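Local coordinates for protein putative oxidoreductase (PDB 3FHL) that probably acts as a nucleotide-dependent oxidoreductase of the Gfo/Idh/MocA family, pairing an NAD-binding Rossmann fold with a C-terminal alpha/beta domain, at residues C[153-158]-C[177-182]; C[199-204]-C[209-214]; C[230-235]-C[239-244]; C[341-344]-C[350-353]. One frame throughout, in Å; residues are numbered along the deposited sequence. Where two conformers were deposited one is given.

Contact 1. Residues C[153-158]-C[177-182]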
# COMPACT_ATOMS: atom_id res chain seq x y z
N PHE C 153 6.86 -3.83 -6.16
CA PHE C 153 7.66 -3.38 -7.30
C PHE C 153 7.10 -2.09 -7.91
O PHE C 153 6.12 -2.11 -8.67
CB PHE C 153 7.76 -4.45 -8.39
CG PHE C 153 8.85 -5.46 -8.18
CD1 PHE C 153 10.15 -5.06 -7.86
CD2 PHE C 153 8.58 -6.82 -8.32
CE1 PHE C 153 11.16 -6.00 -7.68
CE2 PHE C 153 9.59 -7.77 -8.14
CZ PHE C 153 10.87 -7.37 -7.82
N ALA C 154 7.75 -0.98 -7.60
CA ALA C 154 7.36 0.33 -8.08
C ALA C 154 8.05 0.63 -9.40
O ALA C 154 9.28 0.57 -9.50
CB ALA C 154 7.72 1.36 -7.04
N ARG C 155 7.26 0.95 -10.41
CA ARG C 155 7.83 1.31 -11.70
C ARG C 155 7.12 2.56 -12.23
O ARG C 155 6.06 2.92 -11.74
CB ARG C 155 7.68 0.16 -12.70
CG ARG C 155 8.47 -1.10 -12.33
CD ARG C 155 8.66 -2.03 -13.52
NE ARG C 155 9.62 -3.10 -13.24
CZ ARG C 155 9.81 -4.17 -14.01
NH1 ARG C 155 9.11 -4.34 -15.12
NH2 ARG C 155 10.72 -5.07 -13.65
N TYR C 156 7.72 3.21 -13.21
CA TYR C 156 7.09 4.34 -13.85
C TYR C 156 7.34 4.31 -15.35
O TYR C 156 8.43 4.66 -15.80
CB TYR C 156 7.52 5.69 -13.23
CG TYR C 156 6.82 6.87 -13.88
CD1 TYR C 156 5.47 7.12 -13.64
CD2 TYR C 156 7.50 7.70 -14.78
CE1 TYR C 156 4.81 8.17 -14.26
CE2 TYR C 156 6.85 8.74 -15.42
CZ TYR C 156 5.51 8.98 -15.15
OH TYR C 156 4.85 10.01 -15.77
N ARG C 157 6.31 3.95 -16.07
CA ARG C 157 6.32 3.94 -17.50
C ARG C 157 4.95 4.34 -18.02
O ARG C 157 4.06 3.53 -18.11
CB ARG C 157 6.71 2.56 -17.99
CG ARG C 157 6.75 2.41 -19.48
CD ARG C 157 7.77 1.39 -19.91
NE ARG C 157 7.20 0.07 -20.05
CZ ARG C 157 7.78 -1.05 -19.66
NH1 ARG C 157 8.98 -1.03 -19.11
NH2 ARG C 157 7.16 -2.20 -19.83
N ASN C 158 4.78 5.61 -18.35
CA ASN C 158 3.50 6.13 -18.77
C ASN C 158 3.38 6.09 -20.26
O ASN C 158 3.21 7.09 -20.88
CB ASN C 158 3.33 7.56 -18.29
CG ASN C 158 1.97 8.13 -18.62
OD1 ASN C 158 0.99 7.44 -18.65
ND2 ASN C 158 1.93 9.41 -18.85
N TYR C 177 0.94 -11.56 -13.26
CA TYR C 177 1.74 -12.71 -13.67
C TYR C 177 3.23 -12.39 -13.68
O TYR C 177 4.00 -13.07 -13.02
CB TYR C 177 1.32 -13.23 -15.05
CG TYR C 177 0.25 -14.30 -15.02
CD1 TYR C 177 -1.07 -14.00 -15.39
CD2 TYR C 177 0.54 -15.61 -14.64
CE1 TYR C 177 -2.07 -14.97 -15.37
CE2 TYR C 177 -0.46 -16.60 -14.62
CZ TYR C 177 -1.76 -16.27 -14.98
OH TYR C 177 -2.76 -17.22 -14.97
N ASN C 178 3.62 -11.34 -14.41
CA ASN C 178 5.03 -11.04 -14.62
C ASN C 178 5.82 -10.70 -13.35
O ASN C 178 6.89 -11.26 -13.13
CB ASN C 178 5.20 -9.96 -15.69
CG ASN C 178 4.87 -10.47 -17.09
OD1 ASN C 178 5.19 -11.61 -17.45
ND2 ASN C 178 4.24 -9.62 -17.89
N LEU C 179 5.30 -9.79 -12.53
CA LEU C 179 6.01 -9.39 -11.31
C LEU C 179 5.40 -9.99 -10.07
O LEU C 179 6.11 -10.24 -9.10
CB LEU C 179 6.06 -7.86 -11.17
CG LEU C 179 6.91 -7.12 -12.21
CD1 LEU C 179 6.95 -5.65 -11.86
CD2 LEU C 179 8.31 -7.70 -12.27
N GLY C 180 4.10 -10.21 -10.09
CA GLY C 180 3.41 -10.80 -8.96
C GLY C 180 3.89 -12.20 -8.62
O GLY C 180 3.98 -12.54 -7.44
N SER C 181 4.21 -12.99 -9.65
CA SER C 181 4.79 -14.33 -9.44
C SER C 181 6.01 -14.26 -8.51
O SER C 181 6.07 -15.00 -7.53
CB SER C 181 5.17 -15.01 -10.76
OG SER C 181 6.08 -14.21 -11.51
N HIS C 182 6.93 -13.33 -8.77
CA HIS C 182 8.12 -13.18 -7.92
C HIS C 182 7.78 -12.82 -6.47
O HIS C 182 8.38 -13.36 -5.54
CB HIS C 182 9.08 -12.12 -8.48
CG HIS C 182 9.60 -12.42 -9.85
ND1 HIS C 182 10.53 -13.41 -10.09
CD2 HIS C 182 9.36 -11.83 -11.04
CE1 HIS C 182 10.81 -13.43 -11.38
NE2 HIS C 182 10.12 -12.48 -11.98
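Leu179 pushes its branched end between Phe153 and Arg155, two residues whose side chains leave the backbone on the same side, at the end of strand 146-154 and just beyond it. The leucine and arginine side chains approach from opposite directions. Leu179 CD1 comes to rest over the centre of the guanidinium, 3.8 Å above its plane, while Leu179 CD2 lies 3.8 Å from Arg155 NH2, over the same flat group. An extended run from CG to NE carries the Arg155 head far enough from its backbone to reach the leucine. Phe153 meets Leu179 at a slant: Phe153 CB lies 3.8 Å from Leu179 CD1, and Phe153 CD2 lies 3.9 Å from Leu179 CB. His182, at the start of helix 180-191, brings its CB to the ring edge, 4.4 Å from Phe153 CE2. The same ring makes a cation-pi contact with Arg243. Around the helix start, Ser181 OG donates a 2.8 Å hydrogen bond to Tyr177 O and also bonds Lys96 NZ, the lysine of the Glu-Lys-Pro sequence typical of this family. Arg155 NH1 has a weak hydrogen bond to Tyr235 OH. No hydrogen bond links 153-158 to 177-182, and the two are joined by packing: methyl groups cover a guanidinium face, whose N-H groups can still bond around its rim.

Contact 2. Residues C[199-204]-C[209-214]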
# COMPACT_ATOMS: atom_id res chain seq x y z
N ALA C 199 -7.60 -9.40 -3.92
CA ALA C 199 -6.81 -8.64 -4.88
C ALA C 199 -7.64 -7.57 -5.58
O ALA C 199 -8.83 -7.76 -5.82
CB ALA C 199 -6.20 -9.56 -5.93
N ASP C 200 -6.99 -6.47 -5.92
CA ASP C 200 -7.59 -5.47 -6.77
C ASP C 200 -6.57 -5.14 -7.83
O ASP C 200 -5.43 -4.78 -7.53
CB ASP C 200 -7.97 -4.23 -5.94
CG ASP C 200 -8.78 -3.19 -6.75
OD1 ASP C 200 -9.23 -3.49 -7.88
OD2 ASP C 200 -8.96 -2.06 -6.25
N LEU C 201 -6.98 -5.30 -9.09
CA LEU C 201 -6.11 -5.04 -10.22
C LEU C 201 -6.62 -3.84 -10.98
O LEU C 201 -7.79 -3.47 -10.85
CB LEU C 201 -6.04 -6.24 -11.18
CG LEU C 201 -5.85 -7.71 -10.78
CD1 LEU C 201 -5.21 -8.42 -11.94
CD2 LEU C 201 -5.07 -7.98 -9.50
N GLY C 202 -5.74 -3.23 -11.75
CA GLY C 202 -6.17 -2.13 -12.58
C GLY C 202 -5.42 -2.07 -13.89
O GLY C 202 -4.32 -2.61 -14.02
N ILE C 203 -6.05 -1.43 -14.86
CA ILE C 203 -5.36 -0.94 -16.05
C ILE C 203 -5.45 0.57 -15.94
O ILE C 203 -6.50 1.17 -16.23
CB ILE C 203 -5.95 -1.45 -17.38
CG1 ILE C 203 -6.00 -2.98 -17.40
CG2 ILE C 203 -5.10 -0.93 -18.53
CD1 ILE C 203 -6.89 -3.58 -18.48
N LEU C 204 -4.37 1.18 -15.47
CA LEU C 204 -4.38 2.57 -15.08
C LEU C 204 -3.88 3.46 -16.21
O LEU C 204 -4.15 4.66 -16.22
CB LEU C 204 -3.53 2.77 -13.82
CG LEU C 204 -3.76 1.88 -12.59
CD1 LEU C 204 -2.82 2.35 -11.48
CD2 LEU C 204 -5.21 1.88 -12.12
N LYS C 209 -3.84 -2.88 -22.25
CA LYS C 209 -4.61 -4.07 -22.61
C LYS C 209 -4.62 -5.13 -21.50
O LYS C 209 -5.54 -5.94 -21.43
CB LYS C 209 -4.06 -4.68 -23.90
CG LYS C 209 -3.97 -3.72 -25.08
CD LYS C 209 -3.28 -4.38 -26.28
CE LYS C 209 -2.98 -3.37 -27.39
NZ LYS C 209 -2.26 -4.00 -28.54
N VAL C 210 -3.58 -5.11 -20.66
CA VAL C 210 -3.46 -6.03 -19.51
C VAL C 210 -3.21 -5.22 -18.24
O VAL C 210 -2.79 -4.06 -18.31
CB VAL C 210 -2.31 -7.07 -19.70
CG1 VAL C 210 -2.67 -8.09 -20.78
CG2 VAL C 210 -0.98 -6.39 -20.03
N ASP C 211 -3.46 -5.83 -17.07
CA ASP C 211 -3.26 -5.14 -15.80
C ASP C 211 -1.85 -4.59 -15.64
O ASP C 211 -0.85 -5.24 -16.01
CB ASP C 211 -3.68 -6.03 -14.60
CG ASP C 211 -2.81 -7.28 -14.45
OD1 ASP C 211 -2.98 -8.22 -15.25
OD2 ASP C 211 -1.97 -7.33 -13.53
N ASP C 212 -1.78 -3.36 -15.14
CA ASP C 212 -0.51 -2.68 -14.90
C ASP C 212 -0.47 -2.17 -13.47
O ASP C 212 0.31 -1.29 -13.14
CB ASP C 212 -0.27 -1.57 -15.94
CG ASP C 212 -1.42 -0.55 -16.02
OD1 ASP C 212 -2.20 -0.42 -15.05
OD2 ASP C 212 -1.54 0.14 -17.06
N TYR C 213 -1.33 -2.74 -12.63
CA TYR C 213 -1.39 -2.41 -11.22
C TYR C 213 -2.00 -3.61 -10.52
O TYR C 213 -3.02 -4.13 -10.97
CB TYR C 213 -2.31 -1.20 -10.98
CG TYR C 213 -2.57 -0.93 -9.52
CD1 TYR C 213 -1.77 -0.03 -8.82
CD2 TYR C 213 -3.60 -1.58 -8.82
CE1 TYR C 213 -1.98 0.21 -7.48
CE2 TYR C 213 -3.81 -1.35 -7.47
CZ TYR C 213 -3.00 -0.44 -6.81
OH TYR C 213 -3.17 -0.17 -5.49
N PHE C 214 -1.42 -4.00 -9.39
CA PHE C 214 -2.13 -4.95 -8.51
C PHE C 214 -1.84 -4.63 -7.07
O PHE C 214 -0.77 -4.10 -6.75
CB PHE C 214 -1.80 -6.42 -8.87
CG PHE C 214 -0.38 -6.85 -8.56
CD1 PHE C 214 0.03 -7.13 -7.25
CD2 PHE C 214 0.53 -7.00 -9.59
CE1 PHE C 214 1.32 -7.52 -6.98
CE2 PHE C 214 1.83 -7.41 -9.32
CZ PHE C 214 2.23 -7.66 -8.01
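The hairpin of strands 194-202 and 213-221 carries a classic beta bulge, in which Asp212 and Tyr213 both face Gly202. Gly202 N donates to Tyr213 O at 3.0 Å, and Gly202 O accepts from Asp212 N at 2.9 Å. One step before the bulge, Leu201 and Phe214 form an antiparallel non-hydrogen-bonded pair, in which Leu201 CD2 packs 3.7 Å from Phe214 CB. Beyond it the Asp212 carboxylate takes over from the backbone: the syn lone pair of Asp212 OD1 receives Leu204 N in a nearly straight bond of 2.7 Å, with an N-H...O angle of 170°. With CG set between backbone N and carbonyl carbon (chi1 55°), the end of Asp212 comes nearer to the 199-204 segment. Asp212 OD2 forms a salt bridge with Arg205, so both oxygens hold the turn. Leu204 lies obliquely against Tyr213, with Leu204 CD1 3.6 Å from Tyr213 CB, and Tyr213 OH bonds Glu148 of the second subunit. On the Leu201 side, Leu201 CD1 approaches the Asp211 carboxylate, 3.7 Å from Asp211 CG. That carboxylate is shared between Tyr342 OH and Thr176 OG1. The exposed Ile203 puts its CG1 3.5 Å from Val210 O. Two residues set against one, here with an aspartate closing onto a main-chain N-H beside them, are the mark of a classic bulge in an antiparallel hairpin, within the mixed sheet of the C-terminal domain.

Contact 3. Residues C[230-235]-C[239-244]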
# COMPACT_ATOMS: atom_id res chain seq x y z
N THR C 230 0.98 -7.43 2.35
CA THR C 230 0.57 -6.68 1.17
C THR C 230 1.61 -6.85 0.07
O THR C 230 2.79 -6.56 0.27
CB THR C 230 0.44 -5.16 1.44
OG1 THR C 230 -0.36 -4.94 2.60
CG2 THR C 230 -0.22 -4.46 0.28
N LEU C 231 1.16 -7.30 -1.10
CA LEU C 231 2.01 -7.37 -2.29
C LEU C 231 1.48 -6.43 -3.36
O LEU C 231 0.28 -6.42 -3.66
CB LEU C 231 2.09 -8.82 -2.82
CG LEU C 231 2.29 -9.91 -1.75
CD1 LEU C 231 2.12 -11.29 -2.36
CD2 LEU C 231 3.68 -9.79 -1.11
N LYS C 232 2.37 -5.63 -3.95
CA LYS C 232 1.94 -4.58 -4.87
C LYS C 232 2.90 -4.40 -6.01
O LYS C 232 4.10 -4.58 -5.85
CB LYS C 232 1.91 -3.24 -4.15
CG LYS C 232 0.62 -2.83 -3.54
CD LYS C 232 0.72 -1.40 -2.98
CE LYS C 232 0.24 -0.35 -3.97
NZ LYS C 232 0.05 0.97 -3.26
N ALA C 233 2.36 -4.00 -7.16
CA ALA C 233 3.20 -3.46 -8.24
C ALA C 233 2.39 -2.52 -9.10
O ALA C 233 1.18 -2.65 -9.19
CB ALA C 233 3.79 -4.57 -9.10
N SER C 234 3.08 -1.57 -9.74
CA SER C 234 2.41 -0.58 -10.57
C SER C 234 3.40 0.01 -11.55
O SER C 234 4.58 0.15 -11.22
CB SER C 234 1.81 0.54 -9.70
OG SER C 234 1.16 1.53 -10.50
N TYR C 235 2.90 0.35 -12.73
CA TYR C 235 3.68 1.08 -13.72
C TYR C 235 3.49 2.60 -13.62
O TYR C 235 4.04 3.35 -14.42
CB TYR C 235 3.34 0.61 -15.13
CG TYR C 235 4.22 -0.53 -15.62
CD1 TYR C 235 5.59 -0.35 -15.80
CD2 TYR C 235 3.67 -1.77 -15.91
CE1 TYR C 235 6.39 -1.38 -16.26
CE2 TYR C 235 4.47 -2.81 -16.37
CZ TYR C 235 5.82 -2.61 -16.53
OH TYR C 235 6.61 -3.65 -16.98
N GLU C 239 7.31 8.44 -7.99
CA GLU C 239 8.10 8.34 -6.79
C GLU C 239 7.79 6.97 -6.18
O GLU C 239 6.65 6.66 -5.85
CB GLU C 239 7.77 9.47 -5.81
CG GLU C 239 8.57 9.42 -4.51
CD GLU C 239 10.06 9.69 -4.69
OE1 GLU C 239 10.47 10.24 -5.74
OE2 GLU C 239 10.80 9.37 -3.74
N ALA C 240 8.83 6.16 -6.09
CA ALA C 240 8.70 4.76 -5.77
C ALA C 240 8.30 4.56 -4.33
O ALA C 240 8.82 5.20 -3.43
CB ALA C 240 10.02 4.04 -6.06
N GLU C 241 7.35 3.66 -4.11
CA GLU C 241 7.09 3.13 -2.78
C GLU C 241 8.22 2.16 -2.40
O GLU C 241 8.95 1.71 -3.28
CB GLU C 241 5.71 2.45 -2.75
CG GLU C 241 4.61 3.47 -2.66
CD GLU C 241 3.22 2.94 -2.98
OE1 GLU C 241 2.90 1.77 -2.70
OE2 GLU C 241 2.42 3.75 -3.51
N PRO C 242 8.40 1.85 -1.09
CA PRO C 242 9.49 0.95 -0.73
C PRO C 242 9.37 -0.41 -1.40
O PRO C 242 8.26 -0.89 -1.63
CB PRO C 242 9.32 0.78 0.78
CG PRO C 242 8.59 2.03 1.21
CD PRO C 242 7.67 2.34 0.10
N ARG C 243 10.51 -1.01 -1.72
CA ARG C 243 10.58 -2.39 -2.18
C ARG C 243 10.10 -3.31 -1.06
O ARG C 243 9.30 -4.21 -1.29
CB ARG C 243 12.02 -2.74 -2.61
CG ARG C 243 12.25 -4.23 -2.95
CD ARG C 243 11.66 -4.65 -4.29
NE ARG C 243 11.64 -6.11 -4.42
CZ ARG C 243 10.69 -6.90 -3.93
NH1 ARG C 243 10.75 -8.21 -4.10
NH2 ARG C 243 9.66 -6.37 -3.28
N PHE C 244 10.57 -3.05 0.15
CA PHE C 244 10.10 -3.75 1.34
C PHE C 244 9.82 -2.77 2.45
O PHE C 244 10.58 -1.82 2.66
CB PHE C 244 11.12 -4.78 1.85
CG PHE C 244 11.20 -6.04 1.01
CD1 PHE C 244 12.30 -6.26 0.19
CD2 PHE C 244 10.19 -7.00 1.06
CE1 PHE C 244 12.38 -7.44 -0.60
CE2 PHE C 244 10.27 -8.15 0.28
CZ PHE C 244 11.36 -8.38 -0.54
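Lys232 and Glu241 meet in a salt bridge, their side chains crossing at about a right angle. Lys232 NZ donates a hydrogen bond of 3.0 Å to Glu241 OE1, approaching on the syn lone pair, and stays 3.7 Å from Glu241 OE2. A bend at chi3 (94°) turns the ammonium group to the glutamate, which reaches out extended beyond CG. Lys232 CE follows at 3.6 Å from Glu241 OE1, and here the tight part ends. The rest is loose: the two segments bury just 72 Å² between them, and their nearest CA atoms, Lys232 and Arg243, are 9.3 Å apart. Glu241 itself remains partly exposed, whereas Lys232 is buried. The second subunit completes this charge cluster, its Glu148 and Glu150 both forming salt bridges with Lys232 NZ and its His247 bonding Glu241 OE2. Three carboxylates around one ammonium group would be expected to keep the lysine protonated. Within the chain, strand 146-154 lies between strands 228-234 and 244-248 in the mixed sheet, so the bridge reaches past it to the loop leading into strand 244-248, while Leu231 and Arg243 pack against helix 180-191.

Contact 4. Residues C[341-344]-C[350-353]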
# COMPACT_ATOMS: atom_id res chain seq x y z
N ALA C 341 -6.07 -14.41 -7.13
CA ALA C 341 -6.01 -12.95 -7.24
C ALA C 341 -6.85 -12.45 -8.42
O ALA C 341 -7.63 -11.49 -8.28
CB ALA C 341 -4.55 -12.48 -7.36
N TYR C 342 -6.72 -13.10 -9.58
CA TYR C 342 -7.55 -12.79 -10.74
C TYR C 342 -9.04 -13.03 -10.47
O TYR C 342 -9.88 -12.22 -10.84
CB TYR C 342 -7.05 -13.52 -12.00
CG TYR C 342 -5.92 -12.78 -12.71
CD1 TYR C 342 -6.18 -11.68 -13.52
CD2 TYR C 342 -4.60 -13.20 -12.59
CE1 TYR C 342 -5.14 -11.01 -14.18
CE2 TYR C 342 -3.56 -12.53 -13.24
CZ TYR C 342 -3.84 -11.43 -14.03
OH TYR C 342 -2.81 -10.76 -14.68
N GLN C 343 -9.36 -14.11 -9.76
CA GLN C 343 -10.74 -14.45 -9.45
C GLN C 343 -11.36 -13.44 -8.46
O GLN C 343 -12.51 -13.05 -8.61
CB GLN C 343 -10.82 -15.88 -8.91
CG GLN C 343 -12.24 -16.39 -8.66
CD GLN C 343 -12.29 -17.65 -7.82
OE1 GLN C 343 -11.28 -18.34 -7.64
NE2 GLN C 343 -13.46 -17.96 -7.28
N SER C 344 -10.59 -13.04 -7.46
CA SER C 344 -11.01 -12.04 -6.48
C SER C 344 -11.35 -10.70 -7.11
O SER C 344 -12.34 -10.06 -6.73
CB SER C 344 -9.93 -11.83 -5.42
OG SER C 344 -10.28 -10.79 -4.53
N ILE C 350 -13.61 -11.88 -1.75
CA ILE C 350 -12.48 -12.57 -1.12
C ILE C 350 -12.56 -14.05 -1.52
O ILE C 350 -13.63 -14.66 -1.43
CB ILE C 350 -12.54 -12.42 0.41
CG1 ILE C 350 -12.31 -10.95 0.80
CG2 ILE C 350 -11.54 -13.37 1.11
CD1 ILE C 350 -12.35 -10.70 2.30
N VAL C 351 -11.44 -14.60 -1.98
CA VAL C 351 -11.39 -15.99 -2.44
C VAL C 351 -10.74 -16.86 -1.39
O VAL C 351 -9.57 -16.68 -1.06
CB VAL C 351 -10.62 -16.13 -3.77
CG1 VAL C 351 -10.40 -17.60 -4.15
CG2 VAL C 351 -11.35 -15.42 -4.89
N ASN C 352 -11.51 -17.81 -0.86
CA ASN C 352 -11.01 -18.74 0.13
C ASN C 352 -10.40 -19.97 -0.55
O ASN C 352 -10.99 -20.54 -1.48
CB ASN C 352 -12.12 -19.16 1.10
CG ASN C 352 -12.71 -17.98 1.86
OD1 ASN C 352 -12.05 -17.38 2.72
ND2 ASN C 352 -13.95 -17.63 1.55
N LEU C 353 -9.20 -20.35 -0.12
CA LEU C 353 -8.51 -21.51 -0.68
C LEU C 353 -8.97 -22.79 0.02
O LEU C 353 -8.99 -22.85 1.25
CB LEU C 353 -6.99 -21.33 -0.54
CG LEU C 353 -6.17 -20.60 -1.61
CD1 LEU C 353 -6.62 -19.19 -1.87
CD2 LEU C 353 -4.71 -20.58 -1.18
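Ser344 OG is gripped by two backbone groups, the carbonyl of Lys349 and the N-H of Ala199, while its CB packs against Val351. Ser344 OG comes no nearer than 4.4 Å to the facing segment, at Ile350 CA. Val351 enters from the strand side as a forked apolar wedge. Its CG2 settles 3.6 Å from Ser344 N and 3.9 Å from Ser344 CB, against the helix backbone. The other branch, Val351 CG1, lies 3.7 Å from Gln343 OE1. This is the return of the chain after helix 328-347: strand 351-352 runs antiparallel to strand 194-202 as the outermost strand on this side of the mixed sheet within this chain, with backbone bonds from Val351 to Val197. Gln343 crosses Val351 at about a right angle, its chain extended beyond CG, which lays the whole length from CB to the amide beside the valine; Gln343 CD is 3.8 Å from Val351 CG2. The amide nitrogen turns instead to Glu347, one helical turn further on, in a hydrogen bond. At the strand itself, Asn352 OD1 accepts a hydrogen bond from Asn348 of the second subunit, and Ile350 packs on Lys349 of that second subunit.

All four contacts belong to the C-terminal alpha/beta domain, meet its mixed sheet and touch the second subunit. Contacts 1 and 3 are closest, with centres 8 Å apart, joined by a probable backbone bond of 2.9 Å from Phe153 N to Lys232 O. Contact 2 continues across the next strand, where Phe214 N lies 2.9 Å from Ala233 O of contact 3, and Gly180 CA of contact 1 packs 3.5 Å from Phe214 CZ. Tyr342 of contact 4 reaches both Asp211 of contact 2 and Tyr177 of contact 1. Contacts 3 and 4 do not touch, their centres about 21 Å apart. Contact 1 also borders Lys96 of the Rossmann domain.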